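Local coordinates for protein probable porin (Pseudomonas aeruginosa, PDB 4FT6) that probably forms a channel across the outer membrane for the passage of small solutes, as a porin of the OprD family, at residues R251-F256 with R272-D277; P288-I293 with S305-Y310; A344-V349 with R368-R373. All coordinates share one frame; numbering follows the deposited sequence.

Contact 1: R251-F256 with R272-D277; sequences RALTGF and RMYGDD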
loop_
_atom_site.group_PDB
_atom_site.type_symbol
_atom_site.label_atom_id
_atom_site.label_comp_id
_atom_site.label_asym_id
_atom_site.label_seq_id
_atom_site.Cartn_x
_atom_site.Cartn_y
_atom_site.Cartn_z
ATOM N N ARG A 251 3.268 -5.426 -19.253
ATOM C CA ARG A 251 3.615 -6.649 -18.560
ATOM C C ARG A 251 4.578 -6.092 -17.519
ATOM O O ARG A 251 5.388 -5.214 -17.836
ATOM C CB ARG A 251 4.276 -7.643 -19.540
ATOM C CG ARG A 251 4.753 -8.985 -18.949
ATOM C CD ARG A 251 4.996 -10.112 -20.022
ATOM N NE ARG A 251 5.947 -9.780 -21.095
ATOM C CZ ARG A 251 7.146 -10.344 -21.277
ATOM N NH1 ARG A 251 7.594 -11.289 -20.458
ATOM N NH2 ARG A 251 7.908 -9.957 -22.292
ATOM N N ALA A 252 4.454 -6.521 -16.269
ATOM C CA ALA A 252 5.322 -5.991 -15.221
ATOM C C ALA A 252 5.836 -7.116 -14.340
ATOM O O ALA A 252 5.050 -7.799 -13.676
ATOM C CB ALA A 252 4.574 -4.964 -14.383
ATOM N N LEU A 253 7.155 -7.306 -14.330
ATOM C CA LEU A 253 7.779 -8.383 -13.562
ATOM C C LEU A 253 8.474 -7.847 -12.316
ATOM O O LEU A 253 9.055 -6.752 -12.335
ATOM C CB LEU A 253 8.794 -9.123 -14.435
ATOM C CG LEU A 253 9.703 -10.200 -13.829
ATOM C CD1 LEU A 253 8.990 -11.538 -13.691
ATOM C CD2 LEU A 253 10.940 -10.359 -14.692
ATOM N N THR A 254 8.409 -8.622 -11.238
ATOM C CA THR A 254 9.054 -8.275 -9.980
ATOM C C THR A 254 9.434 -9.571 -9.293
ATOM O O THR A 254 8.801 -10.605 -9.509
ATOM C CB THR A 254 8.123 -7.455 -9.045
ATOM O OG1 THR A 254 8.721 -7.344 -7.747
ATOM C CG2 THR A 254 6.764 -8.137 -8.890
ATOM N N GLY A 255 10.470 -9.522 -8.471
ATOM C CA GLY A 255 10.895 -10.694 -7.735
ATOM C C GLY A 255 12.020 -10.310 -6.801
ATOM O O GLY A 255 12.723 -9.324 -7.028
ATOM N N PHE A 256 12.199 -11.069 -5.732
ATOM C CA PHE A 256 13.339 -10.829 -4.871
ATOM C C PHE A 256 13.790 -12.111 -4.210
ATOM O O PHE A 256 13.111 -13.140 -4.278
ATOM C CB PHE A 256 12.993 -9.813 -3.789
ATOM C CG PHE A 256 11.952 -10.300 -2.810
ATOM C CD1 PHE A 256 12.296 -11.168 -1.778
ATOM C CD2 PHE A 256 10.630 -9.870 -2.901
ATOM C CE1 PHE A 256 11.346 -11.628 -0.875
ATOM C CE2 PHE A 256 9.667 -10.323 -1.986
ATOM C CZ PHE A 256 10.031 -11.204 -0.974
ATOM N N ARG A 272 10.978 -5.171 -13.765
ATOM C CA ARG A 272 11.016 -4.677 -15.137
ATOM C C ARG A 272 9.634 -4.441 -15.750
ATOM O O ARG A 272 8.713 -5.244 -15.588
ATOM C CB ARG A 272 11.841 -5.609 -16.024
ATOM C CG ARG A 272 11.889 -5.174 -17.472
ATOM C CD ARG A 272 12.892 -5.982 -18.230
ATOM N NE ARG A 272 12.975 -5.627 -19.644
ATOM C CZ ARG A 272 13.889 -6.123 -20.476
ATOM N NH1 ARG A 272 14.794 -6.987 -20.033
ATOM N NH2 ARG A 272 13.905 -5.748 -21.749
ATOM N N MET A 273 9.513 -3.316 -16.446
ATOM C CA MET A 273 8.293 -2.893 -17.122
ATOM C C MET A 273 8.417 -3.255 -18.621
ATOM O O MET A 273 9.372 -2.839 -19.290
ATOM C CB MET A 273 8.183 -1.372 -16.983
ATOM C CG MET A 273 7.018 -0.822 -16.147
ATOM S SD MET A 273 6.518 -1.743 -14.681
ATOM C CE MET A 273 7.969 -1.580 -13.650
ATOM N N TYR A 274 7.476 -4.030 -19.153
ATOM C CA TYR A 274 7.494 -4.375 -20.575
ATOM C C TYR A 274 6.273 -3.808 -21.282
ATOM O O TYR A 274 5.182 -3.734 -20.688
ATOM C CB TYR A 274 7.469 -5.901 -20.781
ATOM C CG TYR A 274 8.553 -6.702 -20.090
ATOM C CD1 TYR A 274 8.433 -7.065 -18.754
ATOM C CD2 TYR A 274 9.673 -7.135 -20.783
ATOM C CE1 TYR A 274 9.415 -7.815 -18.119
ATOM C CE2 TYR A 274 10.666 -7.895 -20.154
ATOM C CZ TYR A 274 10.520 -8.230 -18.822
ATOM O OH TYR A 274 11.473 -8.969 -18.167
ATOM N N GLY A 275 6.435 -3.455 -22.557
ATOM C CA GLY A 275 5.315 -2.996 -23.364
ATOM C C GLY A 275 5.282 -1.488 -23.545
ATOM O O GLY A 275 6.123 -0.760 -22.996
ATOM N N ASP A 276 4.301 -1.017 -24.312
ATOM C CA ASP A 276 4.158 0.404 -24.606
ATOM C C ASP A 276 3.810 1.243 -23.389
ATOM O O ASP A 276 4.005 2.450 -23.398
ATOM C CB ASP A 276 3.100 0.612 -25.686
ATOM C CG ASP A 276 3.656 0.418 -27.070
ATOM O OD1 ASP A 276 4.799 0.866 -27.308
ATOM O OD2 ASP A 276 2.966 -0.190 -27.913
ATOM N N ASP A 277 3.295 0.602 -22.349
ATOM C CA ASP A 277 2.857 1.303 -21.148
ATOM C C ASP A 277 3.587 0.754 -19.937
ATOM O O ASP A 277 3.990 -0.416 -19.921
ATOM C CB ASP A 277 1.351 1.130 -20.932
ATOM C CG ASP A 277 0.523 1.778 -22.017
ATOM O OD1 ASP A 277 0.454 3.030 -22.046
ATOM O OD2 ASP A 277 -0.083 1.039 -22.828
#
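Arg251 leaves its strand with CG anti to the backbone N (chi1 178°) and bends at chi3, while Tyr274 sets CG anti to its carbonyl carbon (chi1 -55°); together these torsions bring guanidinium and phenol ring face to face. The planes are 20° apart, and Arg251 CZ lies 4.2 Å from the Tyr274 ring centroid, a cation-pi stack displaced toward the CG and CD2 rim, where NH2 comes 3.7 Å from CD2. Over the opposite face of the ring runs the aliphatic chain of Arg272, its CG 3.6 Å above the plane, leaving the phenol between two arginines. Leu253 points the same way as Tyr274 and meets the ring at its edge, with CB 4.0 Å from CE1. The backbones form the last rungs of an antiparallel hairpin in the barrel wall, strands 249-261 and 264-274. Arg251 with Tyr274 and Leu253 with Arg272 are hydrogen-bonded pairs; Tyr274 N to Arg251 O measures 2.7 Å. Between them Ala252 and Met273, a non-hydrogen-bonded pair, put their side chains on the other face of the sheet, where Ala252 CB rests 3.8 Å from Met273 SD and both touch Met279 of the following loop. Beyond Tyr274 the chain turns off at Gly275, and Asp277 forms a salt bridge with Arg175.

Contact 2: P288-I293 with S305-Y310; sequences PLVNDI and SWQLRY. With C8E ((hydroxyethyloxy)tri(ethyloxy)octane), chain B.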
loop_
_atom_site.group_PDB
_atom_site.type_symbol
_atom_site.label_atom_id
_atom_site.label_comp_id
_atom_site.label_asym_id
_atom_site.label_seq_id
_atom_site.Cartn_x
_atom_site.Cartn_y
_atom_site.Cartn_z
ATOM N N PRO A 288 2.373 -4.481 -5.066
ATOM C CA PRO A 288 3.341 -5.362 -4.396
ATOM C C PRO A 288 4.682 -5.418 -5.127
ATOM O O PRO A 288 5.486 -6.297 -4.788
ATOM C CB PRO A 288 2.679 -6.732 -4.480
ATOM C CG PRO A 288 1.863 -6.652 -5.800
ATOM C CD PRO A 288 1.334 -5.224 -5.813
ATOM N N LEU A 289 4.923 -4.540 -6.106
ATOM C CA LEU A 289 6.224 -4.534 -6.808
ATOM C C LEU A 289 7.342 -4.250 -5.812
ATOM O O LEU A 289 7.177 -3.421 -4.904
ATOM C CB LEU A 289 6.272 -3.504 -7.939
ATOM C CG LEU A 289 5.132 -3.557 -8.958
ATOM C CD1 LEU A 289 5.261 -2.424 -9.960
ATOM C CD2 LEU A 289 5.091 -4.892 -9.661
ATOM N N VAL A 290 8.468 -4.940 -5.975
ATOM C CA VAL A 290 9.573 -4.851 -5.015
ATOM C C VAL A 290 10.184 -3.455 -4.890
ATOM O O VAL A 290 10.594 -3.053 -3.797
ATOM C CB VAL A 290 10.679 -5.903 -5.310
ATOM C CG1 VAL A 290 11.382 -5.599 -6.662
ATOM C CG2 VAL A 290 11.667 -6.007 -4.137
ATOM N N ASN A 291 10.237 -2.723 -6.001
ATOM C CA ASN A 291 10.731 -1.350 -5.986
ATOM C C ASN A 291 9.647 -0.310 -5.775
ATOM O O ASN A 291 9.828 0.848 -6.159
ATOM C CB ASN A 291 11.466 -1.012 -7.283
ATOM C CG ASN A 291 12.899 -1.474 -7.273
ATOM O OD1 ASN A 291 13.478 -1.732 -6.211
ATOM N ND2 ASN A 291 13.491 -1.580 -8.461
ATOM N N ASP A 292 8.511 -0.711 -5.203
ATOM C CA ASP A 292 7.508 0.279 -4.832
ATOM C C ASP A 292 7.939 0.804 -3.475
ATOM O O ASP A 292 7.561 0.266 -2.434
ATOM C CB ASP A 292 6.104 -0.317 -4.754
ATOM C CG ASP A 292 5.031 0.746 -4.594
ATOM O OD1 ASP A 292 5.340 1.851 -4.069
ATOM O OD2 ASP A 292 3.874 0.474 -4.994
ATOM N N ILE A 293 8.771 1.835 -3.488
ATOM C CA ILE A 293 9.412 2.266 -2.260
ATOM C C ILE A 293 8.987 3.685 -1.882
ATOM O O ILE A 293 7.933 4.144 -2.313
ATOM C CB ILE A 293 10.955 2.073 -2.322
ATOM C CG1 ILE A 293 11.555 2.926 -3.430
ATOM C CG2 ILE A 293 11.299 0.604 -2.545
ATOM C CD1 ILE A 293 12.994 2.692 -3.631
ATOM N N SER A 305 14.867 -2.143 -13.400
ATOM C CA SER A 305 15.404 -1.703 -12.122
ATOM C C SER A 305 15.748 -2.867 -11.201
ATOM O O SER A 305 15.194 -3.962 -11.335
ATOM C CB SER A 305 14.426 -0.736 -11.421
ATOM O OG SER A 305 13.180 -1.357 -11.156
ATOM N N TRP A 306 16.674 -2.621 -10.273
ATOM C CA TRP A 306 16.979 -3.575 -9.208
ATOM C C TRP A 306 17.030 -2.906 -7.831
ATOM O O TRP A 306 16.908 -1.680 -7.712
ATOM C CB TRP A 306 18.305 -4.266 -9.479
ATOM C CG TRP A 306 19.456 -3.322 -9.677
ATOM C CD1 TRP A 306 19.895 -2.806 -10.861
ATOM C CD2 TRP A 306 20.345 -2.812 -8.662
ATOM N NE1 TRP A 306 20.991 -2.004 -10.646
ATOM C CE2 TRP A 306 21.287 -1.992 -9.307
ATOM C CE3 TRP A 306 20.431 -2.969 -7.276
ATOM C CZ2 TRP A 306 22.307 -1.328 -8.610
ATOM C CZ3 TRP A 306 21.444 -2.303 -6.584
ATOM C CH2 TRP A 306 22.364 -1.498 -7.252
ATOM N N GLN A 307 17.223 -3.715 -6.793
ATOM C CA GLN A 307 17.268 -3.197 -5.435
ATOM C C GLN A 307 18.175 -4.054 -4.570
ATOM O O GLN A 307 18.196 -5.283 -4.703
ATOM C CB GLN A 307 15.864 -3.160 -4.816
ATOM C CG GLN A 307 15.854 -2.728 -3.350
ATOM C CD GLN A 307 14.467 -2.713 -2.721
ATOM O OE1 GLN A 307 14.340 -2.844 -1.501
ATOM N NE2 GLN A 307 13.421 -2.532 -3.547
ATOM N N LEU A 308 18.927 -3.403 -3.688
ATOM C CA LEU A 308 19.659 -4.102 -2.642
ATOM C C LEU A 308 19.125 -3.552 -1.331
ATOM O O LEU A 308 18.942 -2.333 -1.185
ATOM C CB LEU A 308 21.163 -3.841 -2.751
ATOM C CG LEU A 308 22.036 -4.733 -1.867
ATOM C CD1 LEU A 308 21.646 -6.173 -2.075
ATOM C CD2 LEU A 308 23.535 -4.546 -2.174
ATOM N N ARG A 309 18.856 -4.435 -0.376
ATOM C CA ARG A 309 18.245 -3.980 0.858
ATOM C C ARG A 309 18.906 -4.631 2.036
ATOM O O ARG A 309 19.278 -5.806 1.979
ATOM C CB ARG A 309 16.751 -4.296 0.871
ATOM C CG ARG A 309 16.055 -3.808 2.117
ATOM C CD ARG A 309 14.612 -4.235 2.150
ATOM N NE ARG A 309 14.143 -4.394 3.522
ATOM C CZ ARG A 309 12.893 -4.197 3.908
ATOM N NH1 ARG A 309 11.990 -3.826 3.017
ATOM N NH2 ARG A 309 12.560 -4.360 5.182
ATOM N N TYR A 310 19.065 -3.861 3.107
ATOM C CA TYR A 310 19.675 -4.377 4.316
ATOM C C TYR A 310 18.745 -4.090 5.463
ATOM O O TYR A 310 18.169 -3.002 5.531
ATOM C CB TYR A 310 21.037 -3.726 4.586
ATOM C CG TYR A 310 21.598 -4.139 5.925
ATOM C CD1 TYR A 310 22.204 -5.363 6.084
ATOM C CD2 TYR A 310 21.476 -3.329 7.037
ATOM C CE1 TYR A 310 22.701 -5.763 7.313
ATOM C CE2 TYR A 310 21.970 -3.721 8.265
ATOM C CZ TYR A 310 22.582 -4.938 8.397
ATOM O OH TYR A 310 23.064 -5.340 9.622
HETATM C C1 C8E B . 23.417 -1.672 11.104
HETATM C C2 C8E B . 23.628 -2.306 12.478
HETATM C C3 C8E B . 24.456 -3.588 12.424
HETATM C C4 C8E B . 24.664 -4.199 13.814
HETATM C C5 C8E B . 25.728 -5.293 13.789
HETATM C C6 C8E B . 26.081 -5.839 15.167
HETATM C C7 C8E B . 27.052 -7.026 15.090
HETATM C C8 C8E B . 26.331 -8.320 14.723
HETATM O O9 C8E B . 27.190 -9.285 14.144
HETATM C C10 C8E B . 27.351 -10.402 14.989
#
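A type I beta turn from Leu289 to Asp292, in the long loop between strands 264-274 and 304-313, lays its two central residues, Val290 and Asn291, against Ser305 and Gln307 of the second strand. Gln307 does most of the gripping. With CG anti to the backbone N (chi1 176°) and the rest extended, its chain carries NE2 off the wall to two acceptors lying near its amide plane. One is Asn291 OD1, at 2.8 Å and in the plane of the accepting carbonyl, with an N-H...O angle of 160°. The other, Val290 O at 2.9 Å, is reached less squarely, NE2 standing well above that carbonyl's plane. The Asn291 and Gln307 side chains run antiparallel alongside each other, their amide planes only 14° from coplanar. Asn291 ND2 then donates in its own plane to Ser305 OG, 2.7 Å away, fixing the amide at both ends, while the Asn291 backbone N is held by Gln271. Ile293 CG2 packs 3.9 Å from Gln307 NE2. Trp306 points away from the loop, and Tyr310 OH touches C3 of a detergent chain. A loop folded back onto the inner wall in this way is typical of porin barrels.

Contact 3: A344-V349 with R368-R373; sequences AWERDV and RNAMLR. With C8E ((hydroxyethyloxy)tri(ethyloxy)octane), chain E.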
loop_
_atom_site.group_PDB
_atom_site.type_symbol
_atom_site.label_atom_id
_atom_site.label_comp_id
_atom_site.label_asym_id
_atom_site.label_seq_id
_atom_site.Cartn_x
_atom_site.Cartn_y
_atom_site.Cartn_z
ATOM N N ALA A 344 17.252 6.703 -12.842
ATOM C CA ALA A 344 16.917 7.198 -11.515
ATOM C C ALA A 344 17.494 6.270 -10.463
ATOM O O ALA A 344 17.702 5.077 -10.718
ATOM C CB ALA A 344 15.411 7.313 -11.345
ATOM N N TRP A 345 17.772 6.817 -9.287
ATOM C CA TRP A 345 18.130 5.975 -8.157
ATOM C C TRP A 345 17.560 6.564 -6.879
ATOM O O TRP A 345 17.525 7.787 -6.713
ATOM C CB TRP A 345 19.654 5.760 -8.053
ATOM C CG TRP A 345 20.491 7.003 -7.734
ATOM C CD1 TRP A 345 21.251 7.719 -8.611
ATOM C CD2 TRP A 345 20.649 7.639 -6.452
ATOM N NE1 TRP A 345 21.868 8.764 -7.959
ATOM C CE2 TRP A 345 21.516 8.740 -6.636
ATOM C CE3 TRP A 345 20.139 7.391 -5.171
ATOM C CZ2 TRP A 345 21.888 9.591 -5.584
ATOM C CZ3 TRP A 345 20.494 8.240 -4.129
ATOM C CH2 TRP A 345 21.369 9.326 -4.341
ATOM N N GLU A 346 17.100 5.694 -5.986
ATOM C CA GLU A 346 16.541 6.128 -4.717
ATOM C C GLU A 346 17.221 5.359 -3.601
ATOM O O GLU A 346 17.499 4.159 -3.732
ATOM C CB GLU A 346 15.016 5.934 -4.668
ATOM C CG GLU A 346 14.373 6.293 -3.324
ATOM C CD GLU A 346 12.843 6.193 -3.332
ATOM O OE1 GLU A 346 12.222 6.319 -4.418
ATOM O OE2 GLU A 346 12.249 5.998 -2.241
ATOM N N ARG A 347 17.498 6.064 -2.507
ATOM C CA ARG A 347 18.161 5.491 -1.340
ATOM C C ARG A 347 17.267 5.801 -0.151
ATOM O O ARG A 347 17.085 6.972 0.191
ATOM C CB ARG A 347 19.537 6.149 -1.147
ATOM C CG ARG A 347 20.288 5.689 0.087
ATOM C CD ARG A 347 20.620 6.838 1.018
ATOM N NE ARG A 347 19.410 7.363 1.640
ATOM C CZ ARG A 347 19.378 8.323 2.557
ATOM N NH1 ARG A 347 20.494 8.889 2.987
ATOM N NH2 ARG A 347 18.211 8.711 3.040
ATOM N N ASP A 348 16.695 4.763 0.458
ATOM C CA ASP A 348 15.785 4.928 1.589
ATOM C C ASP A 348 16.477 4.499 2.862
ATOM O O ASP A 348 17.324 3.620 2.826
ATOM C CB ASP A 348 14.538 4.052 1.420
ATOM C CG ASP A 348 13.634 4.506 0.288
ATOM O OD1 ASP A 348 13.865 5.601 -0.269
ATOM O OD2 ASP A 348 12.678 3.757 -0.037
ATOM N N VAL A 349 16.105 5.102 3.986
ATOM C CA VAL A 349 16.596 4.675 5.294
ATOM C C VAL A 349 15.470 4.704 6.310
ATOM O O VAL A 349 14.785 5.717 6.463
ATOM C CB VAL A 349 17.755 5.549 5.802
ATOM C CG1 VAL A 349 18.011 5.286 7.287
ATOM C CG2 VAL A 349 19.007 5.280 4.996
ATOM N N ARG A 368 11.646 8.061 8.534
ATOM C CA ARG A 368 11.917 7.579 7.187
ATOM C C ARG A 368 12.564 8.671 6.356
ATOM O O ARG A 368 12.029 9.786 6.236
ATOM C CB ARG A 368 10.643 7.073 6.516
ATOM C CG ARG A 368 9.878 6.080 7.385
ATOM C CD ARG A 368 8.586 5.629 6.745
ATOM N NE ARG A 368 8.820 5.090 5.409
ATOM C CZ ARG A 368 7.868 4.684 4.577
ATOM N NH1 ARG A 368 6.587 4.739 4.930
ATOM N NH2 ARG A 368 8.208 4.225 3.383
ATOM N N ASN A 369 13.720 8.336 5.788
ATOM C CA ASN A 369 14.510 9.284 5.020
ATOM C C ASN A 369 14.780 8.749 3.617
ATOM O O ASN A 369 15.124 7.574 3.461
ATOM C CB ASN A 369 15.836 9.552 5.740
ATOM C CG ASN A 369 16.597 10.696 5.135
ATOM O OD1 ASN A 369 17.312 10.529 4.153
ATOM N ND2 ASN A 369 16.448 11.874 5.718
ATOM N N ALA A 370 14.626 9.592 2.595
ATOM C CA ALA A 370 14.856 9.139 1.221
ATOM C C ALA A 370 15.501 10.191 0.338
ATOM O O ALA A 370 15.155 11.372 0.411
ATOM C CB ALA A 370 13.576 8.658 0.589
ATOM N N MET A 371 16.433 9.742 -0.499
ATOM C CA MET A 371 17.020 10.582 -1.524
ATOM C C MET A 371 16.620 10.011 -2.870
ATOM O O MET A 371 16.691 8.795 -3.078
ATOM C CB MET A 371 18.552 10.577 -1.430
ATOM C CG MET A 371 19.148 11.276 -0.214
ATOM S SD MET A 371 20.937 11.491 -0.383
ATOM C CE MET A 371 21.328 12.426 1.090
ATOM N N LEU A 372 16.217 10.879 -3.788
ATOM C CA LEU A 372 15.926 10.443 -5.145
ATOM C C LEU A 372 16.611 11.391 -6.112
ATOM O O LEU A 372 16.490 12.616 -5.984
ATOM C CB LEU A 372 14.421 10.442 -5.401
ATOM C CG LEU A 372 14.062 10.205 -6.867
ATOM C CD1 LEU A 372 14.283 8.751 -7.212
ATOM C CD2 LEU A 372 12.630 10.627 -7.164
ATOM N N ARG A 373 17.357 10.832 -7.057
ATOM C CA ARG A 373 17.940 11.635 -8.126
ATOM C C ARG A 373 17.651 10.953 -9.454
ATOM O O ARG A 373 17.567 9.717 -9.525
ATOM C CB ARG A 373 19.447 11.820 -7.935
ATOM C CG ARG A 373 19.834 12.382 -6.583
ATOM C CD ARG A 373 19.557 13.869 -6.487
ATOM N NE ARG A 373 19.943 14.405 -5.178
ATOM C CZ ARG A 373 19.123 14.522 -4.137
ATOM N NH1 ARG A 373 17.855 14.147 -4.237
ATOM N NH2 ARG A 373 19.574 15.019 -2.997
HETATM C C1 C8E E . 22.824 13.542 4.022
HETATM C C2 C8E E . 22.680 12.158 4.644
HETATM C C3 C8E E . 21.223 11.865 5.016
HETATM C C4 C8E E . 21.014 11.874 6.527
HETATM C C5 C8E E . 20.600 10.506 7.076
HETATM C C6 C8E E . 21.310 9.357 6.365
HETATM C C7 C8E E . 21.156 8.017 7.088
HETATM C C8 C8E E . 21.477 8.069 8.580
HETATM O O9 C8E E . 21.006 6.896 9.218
HETATM C C10 C8E E . 22.024 6.015 9.650
HETATM C C11 C8E E . 21.425 4.814 10.387
HETATM O O12 C8E E . 20.810 3.925 9.473
HETATM C C13 C8E E . 21.419 2.650 9.424
#
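The guanidinium of Arg347 is sandwiched between two aliphatic groups: Val349 CG2 lies over the centre of one face, 3.8 Å above the plane, and Met371 CG over the centre of the opposite face. Asn369 OD1 stands at its edge beside NH2, modelled too close for the bond between them to be more than doubtful; the guanidinium and amide planes are 51° apart. Also at the edge is C3 of a detergent chain, 3.7 Å from Arg347 NH1. The same detergent meets Met371 CE through C1, at 3.5 Å, and Val349 CG1 through its ether end, consistent with this being the outer, membrane-facing side of the wall. Further along it, the Trp345 ring takes Arg373 on one face. CG of Trp345 is wedged between its own N and carbonyl carbon (chi1 66°), turning the ring across the neighbouring strand, where Arg373 CB makes an off-centre CH-pi contact 4.2 Å from the five-membered ring's centroid and Arg373 CG lies 3.6 Å from Trp345 CZ2. Trp345 CZ3 reaches Met371 CB. On the other face, Glu346 and Asp348 are buried beside Leu372 and Ala370; Val295 N binds Glu346, and Arg327 forms a salt bridge with Asp348. Three hydrogen-bonded pairs, Trp345-Arg373, Arg347-Met371 and Val349-Asn369, zip the backbones together, with Arg347 N 2.9 Å from Met371 O. This hairpin of strands 342-354 and 364-374 is flanked by strand 322-334 on one side and strand 380-392 on the other, with the 293-296 loop against its acidic face.

In the fold
The three contacts come in series along the chain and follow the antiparallel barrel wall through neighbouring strands from 249-261 to 364-374, skipping only 322-334. Contacts 1 and 3 are hairpin pairings within the wall, their centres about 21 Å apart and their nearest atoms about 12 Å apart. Contact 2 bridges them: its centre is about 13 Å from the centre of contact 1 and about 11 Å from that of contact 3, and its loop touches both. Thr254 OG1 and Val290 N are 3.0 Å apart, probably hydrogen-bonded, and Ile293 packs on Glu346 and Asp348. The loop thus lies along the lumen side of several strands, consistent with an inward-folded loop that narrows the channel, as in OprD relatives.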